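Local coordinates for protein leucyl-trna synthetase (Plasmodium falciparum, PDB 5FOC) that forms the editing domain of cytosolic leucyl-tRNA synthetase, which charges tRNA with leucine, and probably hydrolyses wrongly aminoacylated tRNA, at residues 11-16 with 228-233; 132-137 with 232-237; 122-127 with 181-186; 137-142 with 252-257; 222-227 with 238-243. The protein carries 2 engineered substitutions. All coordinates share one frame; numbering follows the deposited sequence.

Contact 1: residues 11-16 with 228-233; sequences IKIFVS and TYTNIS
Phe14 and Tyr229 meet through different first torsions: Tyr229 CG sits between its backbone N and carbonyl carbon (chi1 68°), which swings the ring under Phe14 CB, whereas Phe14 CG lies anti to its own carbonyl carbon (chi1 -65°). Phe14 CB rests over one face of the Tyr229 ring, displaced toward the rim, with CB 3.5 Å from Tyr229 CZ. The two rings are nearly parallel, their planes 26° apart, but slid so far that they barely overlap. Their backbones form an antiparallel hydrogen-bonded pair, Phe14 N to Tyr229 O at 2.7 Å and Tyr229 N to Phe14 O at 2.8 Å. This ladder sets strand 227-229 against one end of strand 7-15 in the large mixed sheet at the core of the editing domain. On the other face of the sheet the packing is tight, Ile13 CG2 approaching Thr228 CB to 3.4 Å, while Thr228 OG1 bonds to Leu238 O and Thr139 OG1. Past Thr230 the chains separate, and a water bridges Lys12 O (2.9 Å) and Asn231 N (2.8 Å). Thr230 OG1 accepts from Ile232 N, an ST turn, and from Ser233 N, an ST motif; Thr230 CG2 lies 3.7 Å from Ile11 CG2.

Contact 2: residues 132-137 with 232-237; sequences TAYGQN and ISKIKN
Lys234 lays the aliphatic part of its side chain across the ring of Tyr134. Its CB stands over one ring face, nearer the rim than the centre and 3.8 Å from the centroid, a CH-pi contact. With CG anti to the backbone N (chi1 -174°), CG is carried on toward the ring hydroxyl, and Lys234 CD comes to 3.4 Å from Tyr134 OH. A bend at chi3 (82°) then turns CE away, and the ammonium group ends in a salt bridge with Glu295. The same two residues are joined through their backbones, Lys234 N giving a nearly straight bond (170°) to a lone pair of Tyr134 O at 3.0 Å. A water also donates to Tyr134 O and to Gln136 O and accepts from Ile235 N. On one flank Ala133 CB touches Ile232 CG2 at 3.8 Å; on the other, Ile235 reaches Asn137 with CD1, 4.2 Å from Asn137 CB. The loop 232-237 braces itself, Ser233 OG donating to Ile235 O at 2.6 Å and Lys236 NZ to Ser233 O at 2.7 Å. Residues 132-135, the end of a 3-10 segment, belong to a stretch whose sequence resembles the threonine-rich motif of class I editing domains, which in relatives lines the editing pocket; here it packs against the loop joining strands 227-229 and 238-242.

Contact 3: residues 122-127 with 181-186; sequences IFLGST and NIYVCS
Ile122 O accepts a hydrogen bond of 2.9 Å from Val184 N and also takes a C-H...O contact, 3.1 Å long, from Tyr183 CA. Ile122 N to Ile182 O at 2.8 Å and Leu124 N to Val184 O continue this parallel ladder. On one face of the sheet the Tyr183 ring lies beside Ile122, whose CB is 3.8 Å from Tyr183 CD1. Leu124 crosses it obliquely, and with CD1 anti to CA (chi2 172°) that methyl is set over a ring face. Ile122 also extends CD1 onto the amide of Asn181, 3.5 Å from Asn181 CG. That amide is fixed by ND2, which donates to Tyr183 OH at 3.0 Å almost within its own plane and bonds to Asp154 as well; Tyr183 OH has a further partner in Phe153 O. On the opposite face Val184 runs alongside Phe123, with CG2 over the centre of the Phe123 ring and CG1 3.6 Å from Phe123 CE2. The strands are strongly twisted against each other, their axes 45° apart. Strand 120-127 is flanked on its other side by strand 7-15, and strand 181-185 by strand 146-152, while helix 190-195 packs on Leu124 and Cys185 and helix 112-118 on Ile182.

Contact 4: residues 137-142 with 252-257; sequences NYTFIN and TGIVPC
Strands 138-141 and 254-257 run antiparallel, their axes 4.5 Å apart at closest approach and their directions 150° apart, with Tyr138 paired to Cys257 and Phe140 to Val255. This ladder belongs to the central mixed sheet of the class I editing domain. Phe140 N to Val255 O, at 2.8 Å, and Val255 N to Phe140 O form one pair of bonds. At Tyr138, Cys257 N reaches Tyr138 O from well above the carbonyl plane, and that oxygen also accepts from Gln136 NE2; just before the strand, Asn137 N bonds to Cys257 O. Tyr138, Phe140, Val255 and Cys257 share one face, on which helix 263-274 packs against the two aromatic residues. Val255 CG2 meets Phe140 CB at 3.7 Å, near the edge of the ring, and Cys257 CB packs against Tyr138 CB. On the other face Thr139 CG2 touches Ile254 CG2 at 3.8 Å. Thr139 OG1 is hydrogen-bonded to Thr228 OG1. Asn137 OD1 lies 3.0 Å from Cys257 O, two acceptors side by side, and its ND2 is held by Ser259 OG. Cys257 SG is anti to the backbone N (chi1 175°); its CB lies over the Phe140 ring, 3.3 Å from CE2, and SG stands obliquely 4.1 Å from the ring centroid.

Contact 5: residues 222-227 with 238-243; sequences HFVGLE and LYILPM
Two backbone hydrogen bonds, both 2.8 Å long, tie Ile240 to the turn: Gly225 N gives to a lone pair of Ile240 O, and Ile240 N to Leu226 O. Each of these oxygens also receives a C-H contact, from Val224 CA to Ile240 O and from Tyr239 CA, 3.3 Å away, to Leu226 O. The turn itself is type II, running from Phe223 to Leu226, with Gly225 taking the positive phi (100°) of its third position. It leads into strand 227-229, which forms an antiparallel hairpin with strand 238-242 in the central sheet. Among the apolar contacts, Ile240 packs against the turn: its CB is 3.4 Å from Phe223 O, and its CD1 touches Leu226 CB at 3.9 Å and Phe223 CB. Val224 meets Pro242 at about a right angle, CG1 to CD at 3.8 Å. At the non-hydrogen-bonded pair Glu227-Tyr239, Glu227 CG, anti to the backbone N (chi1 -174°), lies 3.9 Å from Tyr239 CE1, and the carboxylate and ring planes differ by 18°.

Contacts 1, 3, 4 and 5 are all parts of one mixed sheet. Contacts 1 and 3 meet where strands 7-15 and 120-127 pair, Ile13 O to Phe123 N at 2.8 Å, and contacts 4 and 5 where strands 138-141 and 238-242 pair, Thr139 O to Leu241 N at 2.8 Å. Contacts 3 and 4 are bonded by Ser126 N to Ile254 O at 2.7 Å. Contact 2 joins two loops beside the sheet, its centre about 8 Å from that of contact 1 and about 16 Å from that of contact 3. By analogy with related editing domains, the threonine-rich segment running from contact 3 into contact 2 probably borders the hydrolytic pocket.

Contact 1: residues 11-16 with 228-233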
# COMPACT_ATOMS: atom_id res chain seq x y z
N ILE A 11 -1.29 4.31 5.34
CA ILE A 11 -1.98 5.30 4.51
C ILE A 11 -3.03 4.56 3.71
O ILE A 11 -2.77 3.49 3.18
CB ILE A 11 -0.96 6.03 3.61
CG1 ILE A 11 0.06 6.80 4.51
CG2 ILE A 11 -1.65 7.00 2.65
CD1 ILE A 11 1.19 7.47 3.76
N LYS A 12 -4.23 5.18 3.66
CA LYS A 12 -5.34 4.64 2.84
C LYS A 12 -5.05 4.88 1.37
O LYS A 12 -4.96 6.01 0.97
CB LYS A 12 -6.65 5.24 3.25
CG LYS A 12 -7.13 4.75 4.60
CD LYS A 12 -8.30 5.53 5.11
CE LYS A 12 -8.83 5.10 6.45
NZ LYS A 12 -9.90 6.03 6.85
N ILE A 13 -4.82 3.81 0.66
CA ILE A 13 -4.52 3.88 -0.76
C ILE A 13 -5.77 3.37 -1.50
O ILE A 13 -6.02 2.19 -1.61
CB ILE A 13 -3.23 3.08 -1.13
CG1 ILE A 13 -2.00 3.69 -0.47
CG2 ILE A 13 -3.01 3.06 -2.63
CD1 ILE A 13 -0.73 2.89 -0.67
N PHE A 14 -6.54 4.32 -2.04
CA PHE A 14 -7.83 4.00 -2.62
C PHE A 14 -7.61 3.52 -4.06
O PHE A 14 -6.69 3.96 -4.76
CB PHE A 14 -8.68 5.28 -2.69
CG PHE A 14 -9.03 5.85 -1.33
CD1 PHE A 14 -10.12 5.37 -0.62
CD2 PHE A 14 -8.26 6.84 -0.78
CE1 PHE A 14 -10.40 5.87 0.64
CE2 PHE A 14 -8.55 7.36 0.49
CZ PHE A 14 -9.61 6.86 1.20
N VAL A 15 -8.45 2.57 -4.46
CA VAL A 15 -8.51 2.12 -5.86
C VAL A 15 -9.40 3.05 -6.71
O VAL A 15 -10.52 3.34 -6.32
CB VAL A 15 -9.04 0.67 -5.91
CG1 VAL A 15 -9.39 0.21 -7.33
CG2 VAL A 15 -8.05 -0.29 -5.24
N SER A 16 -8.83 3.51 -7.82
CA SER A 16 -9.53 4.39 -8.79
C SER A 16 -10.59 3.60 -9.57
O SER A 16 -11.74 3.99 -9.57
CB SER A 16 -8.53 5.06 -9.77
OG SER A 16 -7.43 5.66 -9.09
N THR A 228 -4.25 3.55 -8.32
CA THR A 228 -4.60 3.94 -6.94
C THR A 228 -4.34 5.43 -6.68
O THR A 228 -3.65 6.11 -7.46
CB THR A 228 -3.86 3.05 -5.89
OG1 THR A 228 -2.48 3.36 -5.96
CG2 THR A 228 -4.12 1.56 -6.15
N TYR A 229 -4.84 5.93 -5.54
CA TYR A 229 -4.53 7.28 -5.12
C TYR A 229 -4.67 7.36 -3.60
O TYR A 229 -5.32 6.51 -2.99
CB TYR A 229 -5.40 8.33 -5.89
CG TYR A 229 -6.83 8.26 -5.51
CD1 TYR A 229 -7.66 7.28 -6.04
CD2 TYR A 229 -7.36 9.12 -4.54
CE1 TYR A 229 -8.99 7.18 -5.66
CE2 TYR A 229 -8.68 9.00 -4.12
CZ TYR A 229 -9.50 8.04 -4.71
OH TYR A 229 -10.83 7.96 -4.29
N THR A 230 -4.11 8.42 -3.04
CA THR A 230 -4.36 8.76 -1.63
C THR A 230 -4.91 10.18 -1.55
O THR A 230 -4.90 10.91 -2.60
CB THR A 230 -3.05 8.74 -0.79
OG1 THR A 230 -2.28 9.90 -1.06
CG2 THR A 230 -2.25 7.45 -1.01
N ASN A 231 -5.38 10.63 -0.40
CA ASN A 231 -5.82 12.02 -0.26
C ASN A 231 -4.68 13.00 0.07
O ASN A 231 -4.92 14.18 0.33
CB ASN A 231 -6.95 12.12 0.77
CG ASN A 231 -8.23 11.48 0.28
OD1 ASN A 231 -8.59 11.59 -0.91
ND2 ASN A 231 -8.94 10.84 1.16
N ILE A 232 -3.45 12.49 0.04
CA ILE A 232 -2.28 13.28 0.29
C ILE A 232 -1.42 13.50 -0.95
O ILE A 232 -0.69 14.48 -1.03
CB ILE A 232 -1.40 12.61 1.42
CG1 ILE A 232 -2.28 12.22 2.58
CG2 ILE A 232 -0.29 13.55 1.86
CD1 ILE A 232 -1.64 11.21 3.51
N SER A 233 -1.47 12.58 -1.91
CA SER A 233 -0.55 12.58 -3.03
C SER A 233 -0.85 13.73 -4.01
O SER A 233 -2.03 14.05 -4.25
CB SER A 233 -0.61 11.24 -3.76
OG SER A 233 -1.91 10.93 -4.27
O HOH W 1 -5.54 8.74 1.71

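Contact 2: residues 132-137 with 232-237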
# COMPACT_ATOMS: atom_id res chain seq x y z
N THR A 132 6.64 12.14 3.49
CA THR A 132 6.94 12.02 2.06
C THR A 132 5.71 11.63 1.25
O THR A 132 5.85 11.54 0.04
CB THR A 132 8.07 10.96 1.82
OG1 THR A 132 7.61 9.62 2.08
CG2 THR A 132 9.36 11.29 2.71
N ALA A 133 4.55 11.45 1.86
CA ALA A 133 3.38 10.91 1.15
C ALA A 133 2.96 11.82 -0.02
O ALA A 133 2.38 11.31 -1.04
CB ALA A 133 2.22 10.71 2.07
N TYR A 134 3.18 13.12 0.11
CA TYR A 134 2.79 14.03 -1.07
C TYR A 134 3.51 13.61 -2.33
O TYR A 134 2.92 13.81 -3.46
CB TYR A 134 3.12 15.48 -0.73
CG TYR A 134 2.88 16.52 -1.78
CD1 TYR A 134 1.59 16.92 -2.06
CD2 TYR A 134 3.92 17.17 -2.38
CE1 TYR A 134 1.34 17.95 -2.98
CE2 TYR A 134 3.70 18.19 -3.33
CZ TYR A 134 2.40 18.56 -3.57
OH TYR A 134 2.13 19.55 -4.47
N GLY A 135 4.73 13.10 -2.25
CA GLY A 135 5.52 12.69 -3.40
C GLY A 135 5.25 11.31 -3.96
O GLY A 135 5.99 10.87 -4.81
N GLN A 136 4.26 10.60 -3.43
CA GLN A 136 4.01 9.23 -3.84
C GLN A 136 3.67 9.19 -5.35
O GLN A 136 2.76 9.93 -5.74
CB GLN A 136 2.87 8.60 -3.05
CG GLN A 136 2.74 7.13 -3.31
CD GLN A 136 1.65 6.43 -2.56
OE1 GLN A 136 1.06 7.00 -1.65
NE2 GLN A 136 1.29 5.22 -2.99
N ASN A 137 4.39 8.39 -6.09
CA ASN A 137 4.11 8.24 -7.57
C ASN A 137 3.60 6.89 -7.99
O ASN A 137 3.00 6.73 -9.08
CB ASN A 137 5.28 8.77 -8.42
CG ASN A 137 6.62 8.13 -8.14
OD1 ASN A 137 6.86 7.65 -6.99
ND2 ASN A 137 7.53 8.17 -9.09
N ILE A 232 -3.45 12.49 0.04
CA ILE A 232 -2.28 13.28 0.29
C ILE A 232 -1.42 13.50 -0.95
O ILE A 232 -0.69 14.48 -1.03
CB ILE A 232 -1.40 12.61 1.42
CG1 ILE A 232 -2.28 12.22 2.58
CG2 ILE A 232 -0.29 13.55 1.86
CD1 ILE A 232 -1.64 11.21 3.51
N SER A 233 -1.47 12.58 -1.91
CA SER A 233 -0.55 12.58 -3.03
C SER A 233 -0.85 13.73 -4.01
O SER A 233 -2.03 14.05 -4.25
CB SER A 233 -0.61 11.24 -3.76
OG SER A 233 -1.91 10.93 -4.27
N LYS A 234 0.21 14.34 -4.51
CA LYS A 234 0.14 15.41 -5.48
C LYS A 234 -0.62 14.93 -6.72
O LYS A 234 -1.52 15.67 -7.27
CB LYS A 234 1.54 15.86 -5.91
CG LYS A 234 1.48 17.09 -6.82
CD LYS A 234 2.81 17.66 -7.19
CE LYS A 234 3.42 16.91 -8.32
NZ LYS A 234 4.47 17.73 -8.96
N ILE A 235 -0.21 13.77 -7.24
CA ILE A 235 -0.88 13.10 -8.39
C ILE A 235 -1.76 11.97 -7.94
O ILE A 235 -1.57 11.39 -6.82
CB ILE A 235 0.13 12.61 -9.46
CG1 ILE A 235 1.06 11.50 -8.94
CG2 ILE A 235 0.92 13.78 -9.99
CD1 ILE A 235 2.11 11.04 -9.91
N LYS A 236 -2.72 11.59 -8.76
CA LYS A 236 -3.73 10.59 -8.39
C LYS A 236 -3.72 9.33 -9.30
O LYS A 236 -4.66 8.52 -9.24
CB LYS A 236 -5.14 11.24 -8.34
CG LYS A 236 -5.27 12.49 -7.49
CD LYS A 236 -4.88 12.27 -5.99
CE LYS A 236 -5.04 13.58 -5.18
NZ LYS A 236 -4.63 13.41 -3.78
N ASN A 237 -2.68 9.14 -10.10
CA ASN A 237 -2.55 7.96 -10.93
C ASN A 237 -1.43 7.04 -10.49
O ASN A 237 -0.48 6.76 -11.22
CB ASN A 237 -2.41 8.34 -12.43
CG ASN A 237 -1.16 9.10 -12.73
OD1 ASN A 237 -0.78 9.97 -11.96
ND2 ASN A 237 -0.54 8.86 -13.90
O HOH W 2 2.50 12.60 -5.87

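Contact 3: residues 122-127 with 181-186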
# COMPACT_ATOMS: atom_id res chain seq x y z
N ILE A 122 -9.58 -0.28 -0.36
CA ILE A 122 -8.44 0.45 0.11
C ILE A 122 -7.27 -0.52 0.36
O ILE A 122 -7.45 -1.48 1.16
CB ILE A 122 -8.75 1.22 1.43
CG1 ILE A 122 -9.82 2.29 1.22
CG2 ILE A 122 -7.47 1.80 2.05
CD1 ILE A 122 -10.41 2.84 2.48
N PHE A 123 -6.15 -0.30 -0.31
CA PHE A 123 -4.86 -0.94 0.02
C PHE A 123 -4.31 -0.18 1.22
O PHE A 123 -4.28 0.99 1.30
CB PHE A 123 -3.88 -0.90 -1.17
CG PHE A 123 -4.21 -1.85 -2.28
CD1 PHE A 123 -5.21 -1.53 -3.21
CD2 PHE A 123 -3.54 -3.04 -2.44
CE1 PHE A 123 -5.48 -2.42 -4.25
CE2 PHE A 123 -3.83 -3.92 -3.44
CZ PHE A 123 -4.79 -3.61 -4.38
N LEU A 124 -3.80 -0.98 2.22
CA LEU A 124 -3.22 -0.31 3.39
C LEU A 124 -1.71 -0.24 3.21
O LEU A 124 -1.03 -1.27 3.35
CB LEU A 124 -3.60 -1.08 4.65
CG LEU A 124 -5.03 -0.98 5.15
CD1 LEU A 124 -5.32 -1.95 6.29
CD2 LEU A 124 -5.33 0.44 5.57
N GLY A 125 -1.21 0.95 2.82
CA GLY A 125 0.17 1.19 2.48
C GLY A 125 0.88 1.46 3.80
O GLY A 125 0.33 2.16 4.60
N SER A 126 2.10 0.99 3.92
CA SER A 126 2.86 1.16 5.19
C SER A 126 4.10 2.00 4.93
O SER A 126 4.83 1.73 3.96
CB SER A 126 3.22 -0.23 5.63
OG SER A 126 3.93 -0.06 6.86
N THR A 127 4.39 2.98 5.80
CA THR A 127 5.55 3.83 5.65
C THR A 127 6.13 4.21 7.03
O THR A 127 5.36 4.43 7.99
CB THR A 127 5.25 5.11 4.81
OG1 THR A 127 6.45 5.84 4.57
CG2 THR A 127 4.26 6.00 5.47
N ASN A 181 -15.14 -0.24 4.64
CA ASN A 181 -13.96 -0.35 3.77
C ASN A 181 -13.55 -1.79 3.57
O ASN A 181 -13.56 -2.58 4.55
CB ASN A 181 -12.76 0.43 4.39
CG ASN A 181 -13.06 1.89 4.58
OD1 ASN A 181 -13.96 2.43 3.92
ND2 ASN A 181 -12.36 2.56 5.49
N ILE A 182 -13.23 -2.15 2.33
CA ILE A 182 -12.57 -3.38 2.01
C ILE A 182 -11.10 -3.07 2.05
O ILE A 182 -10.60 -2.37 1.20
CB ILE A 182 -12.96 -3.94 0.63
CG1 ILE A 182 -14.43 -4.31 0.63
CG2 ILE A 182 -12.12 -5.14 0.29
CD1 ILE A 182 -15.03 -4.39 -0.75
N TYR A 183 -10.36 -3.63 3.04
CA TYR A 183 -8.92 -3.50 3.07
C TYR A 183 -8.17 -4.64 2.44
O TYR A 183 -8.59 -5.78 2.53
CB TYR A 183 -8.46 -3.35 4.53
CG TYR A 183 -8.87 -2.07 5.21
CD1 TYR A 183 -8.64 -0.81 4.61
CD2 TYR A 183 -9.56 -2.07 6.44
CE1 TYR A 183 -9.00 0.38 5.23
CE2 TYR A 183 -9.93 -0.87 7.07
CZ TYR A 183 -9.65 0.35 6.47
OH TYR A 183 -9.99 1.57 6.99
N VAL A 184 -7.08 -4.31 1.74
CA VAL A 184 -6.19 -5.27 1.17
C VAL A 184 -4.87 -5.18 1.97
O VAL A 184 -4.29 -4.08 2.11
CB VAL A 184 -5.84 -5.00 -0.31
CG1 VAL A 184 -5.05 -6.14 -0.89
CG2 VAL A 184 -7.13 -4.80 -1.13
N CYS A 185 -4.41 -6.33 2.42
CA CYS A 185 -3.22 -6.37 3.34
C CYS A 185 -2.69 -7.79 3.43
O CYS A 185 -3.34 -8.75 3.09
CB CYS A 185 -3.62 -5.86 4.69
SG CYS A 185 -4.96 -6.78 5.49
N SER A 186 -1.47 -7.89 3.98
CA SER A 186 -0.84 -9.17 4.17
C SER A 186 -1.50 -9.96 5.35
O SER A 186 -2.14 -9.42 6.25
CB SER A 186 0.65 -8.95 4.50
OG SER A 186 0.79 -8.20 5.70

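Contact 4: residues 137-142 with 252-257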
# COMPACT_ATOMS: atom_id res chain seq x y z
N ASN A 137 4.39 8.39 -6.09
CA ASN A 137 4.11 8.24 -7.57
C ASN A 137 3.60 6.89 -7.99
O ASN A 137 3.00 6.73 -9.08
CB ASN A 137 5.28 8.77 -8.42
CG ASN A 137 6.62 8.13 -8.14
OD1 ASN A 137 6.86 7.65 -6.99
ND2 ASN A 137 7.53 8.17 -9.09
N TYR A 138 3.78 5.85 -7.17
CA TYR A 138 3.33 4.52 -7.40
C TYR A 138 2.99 3.86 -6.07
O TYR A 138 3.17 4.50 -5.00
CB TYR A 138 4.36 3.66 -8.16
CG TYR A 138 4.59 4.19 -9.54
CD1 TYR A 138 3.71 3.83 -10.53
CD2 TYR A 138 5.61 5.07 -9.83
CE1 TYR A 138 3.88 4.32 -11.81
CE2 TYR A 138 5.81 5.55 -11.13
CZ TYR A 138 4.89 5.19 -12.11
OH TYR A 138 5.07 5.73 -13.41
N THR A 139 2.42 2.68 -6.16
CA THR A 139 2.17 1.82 -5.00
C THR A 139 2.84 0.50 -5.27
O THR A 139 2.65 -0.13 -6.28
CB THR A 139 0.63 1.64 -4.81
OG1 THR A 139 0.04 2.90 -4.49
CG2 THR A 139 0.34 0.57 -3.76
N PHE A 140 3.69 0.04 -4.35
CA PHE A 140 4.36 -1.22 -4.54
C PHE A 140 3.72 -2.37 -3.75
O PHE A 140 3.22 -2.17 -2.61
CB PHE A 140 5.82 -1.19 -4.08
CG PHE A 140 6.75 -0.34 -4.88
CD1 PHE A 140 6.96 -0.57 -6.25
CD2 PHE A 140 7.54 0.62 -4.23
CE1 PHE A 140 7.93 0.19 -6.94
CE2 PHE A 140 8.48 1.35 -4.91
CZ PHE A 140 8.66 1.16 -6.29
N ILE A 141 3.72 -3.53 -4.39
CA ILE A 141 3.19 -4.78 -3.85
C ILE A 141 4.11 -5.92 -4.21
O ILE A 141 4.87 -5.84 -5.17
CB ILE A 141 1.75 -5.02 -4.36
CG1 ILE A 141 0.98 -5.98 -3.50
CG2 ILE A 141 1.74 -5.49 -5.80
CD1 ILE A 141 -0.53 -6.01 -3.75
N ASN A 142 4.14 -6.97 -3.37
CA ASN A 142 4.94 -8.11 -3.73
C ASN A 142 4.16 -9.00 -4.68
O ASN A 142 3.16 -9.54 -4.27
CB ASN A 142 5.39 -8.88 -2.48
CG ASN A 142 6.39 -9.98 -2.79
OD1 ASN A 142 6.34 -10.65 -3.80
ND2 ASN A 142 7.33 -10.16 -1.87
N THR A 252 2.03 -4.42 6.50
CA THR A 252 0.99 -4.89 5.59
C THR A 252 1.45 -5.38 4.20
O THR A 252 0.61 -5.89 3.44
CB THR A 252 0.02 -3.71 5.26
OG1 THR A 252 0.77 -2.64 4.71
CG2 THR A 252 -0.65 -3.21 6.51
N GLY A 253 2.73 -5.17 3.88
CA GLY A 253 3.35 -5.75 2.71
C GLY A 253 2.90 -4.90 1.49
O GLY A 253 3.08 -5.38 0.39
N ILE A 254 2.49 -3.67 1.73
CA ILE A 254 2.14 -2.71 0.61
C ILE A 254 2.86 -1.44 0.99
O ILE A 254 2.70 -0.95 2.13
CB ILE A 254 0.65 -2.47 0.56
CG1 ILE A 254 -0.06 -3.79 0.29
CG2 ILE A 254 0.36 -1.46 -0.59
CD1 ILE A 254 -1.49 -3.92 0.74
N VAL A 255 3.66 -0.90 0.09
CA VAL A 255 4.34 0.32 0.38
C VAL A 255 4.16 1.42 -0.67
O VAL A 255 4.18 1.14 -1.85
CB VAL A 255 5.82 0.08 0.65
CG1 VAL A 255 6.00 -0.86 1.85
CG2 VAL A 255 6.52 -0.49 -0.53
N PRO A 256 4.04 2.65 -0.21
CA PRO A 256 4.06 3.80 -1.13
C PRO A 256 5.39 3.90 -1.79
O PRO A 256 6.44 3.71 -1.13
CB PRO A 256 3.76 5.01 -0.24
CG PRO A 256 3.65 4.49 1.16
CD PRO A 256 3.87 3.05 1.20
N CYS A 257 5.43 4.16 -3.10
CA CYS A 257 6.62 4.43 -3.83
C CYS A 257 6.78 5.95 -3.80
O CYS A 257 5.89 6.68 -4.27
CB CYS A 257 6.50 3.96 -5.30
SG CYS A 257 7.91 4.43 -6.29

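Contact 5: residues 222-227 with 238-243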
# COMPACT_ATOMS: atom_id res chain seq x y z
N HIS A 222 -1.75 -9.98 -9.64
CA HIS A 222 -3.04 -9.67 -10.23
C HIS A 222 -3.49 -8.25 -10.06
O HIS A 222 -4.37 -7.74 -10.82
CB HIS A 222 -4.10 -10.61 -9.74
CG HIS A 222 -3.83 -12.02 -10.10
ND1 HIS A 222 -3.67 -12.43 -11.41
CD2 HIS A 222 -3.62 -13.12 -9.34
CE1 HIS A 222 -3.44 -13.72 -11.44
NE2 HIS A 222 -3.37 -14.15 -10.19
N PHE A 223 -2.88 -7.55 -9.13
CA PHE A 223 -3.17 -6.14 -8.89
C PHE A 223 -2.23 -5.17 -9.60
O PHE A 223 -2.49 -3.95 -9.59
CB PHE A 223 -3.13 -5.83 -7.42
CG PHE A 223 -4.11 -6.60 -6.58
CD1 PHE A 223 -5.48 -6.56 -6.83
CD2 PHE A 223 -3.68 -7.33 -5.48
CE1 PHE A 223 -6.37 -7.24 -6.00
CE2 PHE A 223 -4.56 -8.02 -4.67
CZ PHE A 223 -5.89 -7.97 -4.91
N VAL A 224 -1.15 -5.71 -10.18
CA VAL A 224 -0.17 -4.88 -10.86
C VAL A 224 -0.84 -4.17 -12.02
O VAL A 224 -1.54 -4.77 -12.82
CB VAL A 224 1.08 -5.68 -11.28
CG1 VAL A 224 2.03 -4.86 -12.13
CG2 VAL A 224 1.82 -6.10 -9.99
N GLY A 225 -0.67 -2.86 -12.04
CA GLY A 225 -1.28 -1.99 -13.10
C GLY A 225 -2.56 -1.27 -12.68
O GLY A 225 -2.98 -0.30 -13.33
N LEU A 226 -3.23 -1.73 -11.62
CA LEU A 226 -4.35 -1.00 -11.06
C LEU A 226 -3.95 0.41 -10.69
O LEU A 226 -2.85 0.66 -10.17
CB LEU A 226 -4.92 -1.64 -9.80
CG LEU A 226 -5.86 -2.81 -9.84
CD1 LEU A 226 -6.33 -3.15 -8.42
CD2 LEU A 226 -7.08 -2.44 -10.66
N GLU A 227 -4.87 1.33 -10.91
CA GLU A 227 -4.63 2.72 -10.57
C GLU A 227 -5.13 2.95 -9.15
O GLU A 227 -6.24 2.56 -8.78
CB GLU A 227 -5.38 3.62 -11.63
CG GLU A 227 -5.05 5.09 -11.42
CD GLU A 227 -5.84 6.03 -12.33
OE1 GLU A 227 -6.93 5.63 -12.73
OE2 GLU A 227 -5.39 7.15 -12.58
N LEU A 238 -1.57 6.55 -9.26
CA LEU A 238 -0.50 5.80 -8.64
C LEU A 238 -0.65 4.33 -8.96
O LEU A 238 -1.35 3.57 -8.25
CB LEU A 238 -0.57 6.03 -7.13
CG LEU A 238 -0.76 7.45 -6.66
CD1 LEU A 238 -0.75 7.51 -5.10
CD2 LEU A 238 0.32 8.34 -7.19
N TYR A 239 -0.03 3.91 -10.04
CA TYR A 239 -0.22 2.56 -10.50
C TYR A 239 0.45 1.63 -9.51
O TYR A 239 1.52 1.98 -8.95
CB TYR A 239 0.33 2.38 -11.91
CG TYR A 239 -0.37 3.33 -12.88
CD1 TYR A 239 -1.71 3.21 -13.14
CD2 TYR A 239 0.33 4.39 -13.42
CE1 TYR A 239 -2.32 4.13 -14.01
CE2 TYR A 239 -0.29 5.28 -14.32
CZ TYR A 239 -1.61 5.15 -14.54
OH TYR A 239 -2.21 6.05 -15.43
N ILE A 240 -0.12 0.44 -9.41
CA ILE A 240 0.51 -0.64 -8.61
C ILE A 240 1.65 -1.24 -9.41
O ILE A 240 1.43 -1.76 -10.53
CB ILE A 240 -0.47 -1.69 -8.13
CG1 ILE A 240 -1.47 -1.06 -7.21
CG2 ILE A 240 0.27 -2.81 -7.38
CD1 ILE A 240 -2.58 -1.92 -6.67
N LEU A 241 2.86 -1.29 -8.83
CA LEU A 241 4.02 -1.88 -9.44
C LEU A 241 4.61 -3.00 -8.58
O LEU A 241 4.42 -2.95 -7.38
CB LEU A 241 5.09 -0.83 -9.65
CG LEU A 241 4.85 0.38 -10.55
CD1 LEU A 241 6.11 1.22 -10.60
CD2 LEU A 241 4.50 -0.09 -11.94
N PRO A 242 5.28 -3.96 -9.19
CA PRO A 242 5.84 -5.08 -8.43
C PRO A 242 7.20 -4.78 -7.79
O PRO A 242 8.09 -4.27 -8.44
CB PRO A 242 5.96 -6.17 -9.47
CG PRO A 242 6.29 -5.42 -10.72
CD PRO A 242 5.45 -4.17 -10.65
N MET A 243 7.33 -5.15 -6.50
CA MET A 243 8.60 -5.03 -5.78
C MET A 243 8.76 -6.33 -5.02
O MET A 243 8.07 -6.58 -4.03
CB MET A 243 8.56 -3.82 -4.87
CG MET A 243 9.82 -3.64 -3.99
SD MET A 243 9.69 -2.24 -2.83
CE MET A 243 10.77 -1.02 -3.55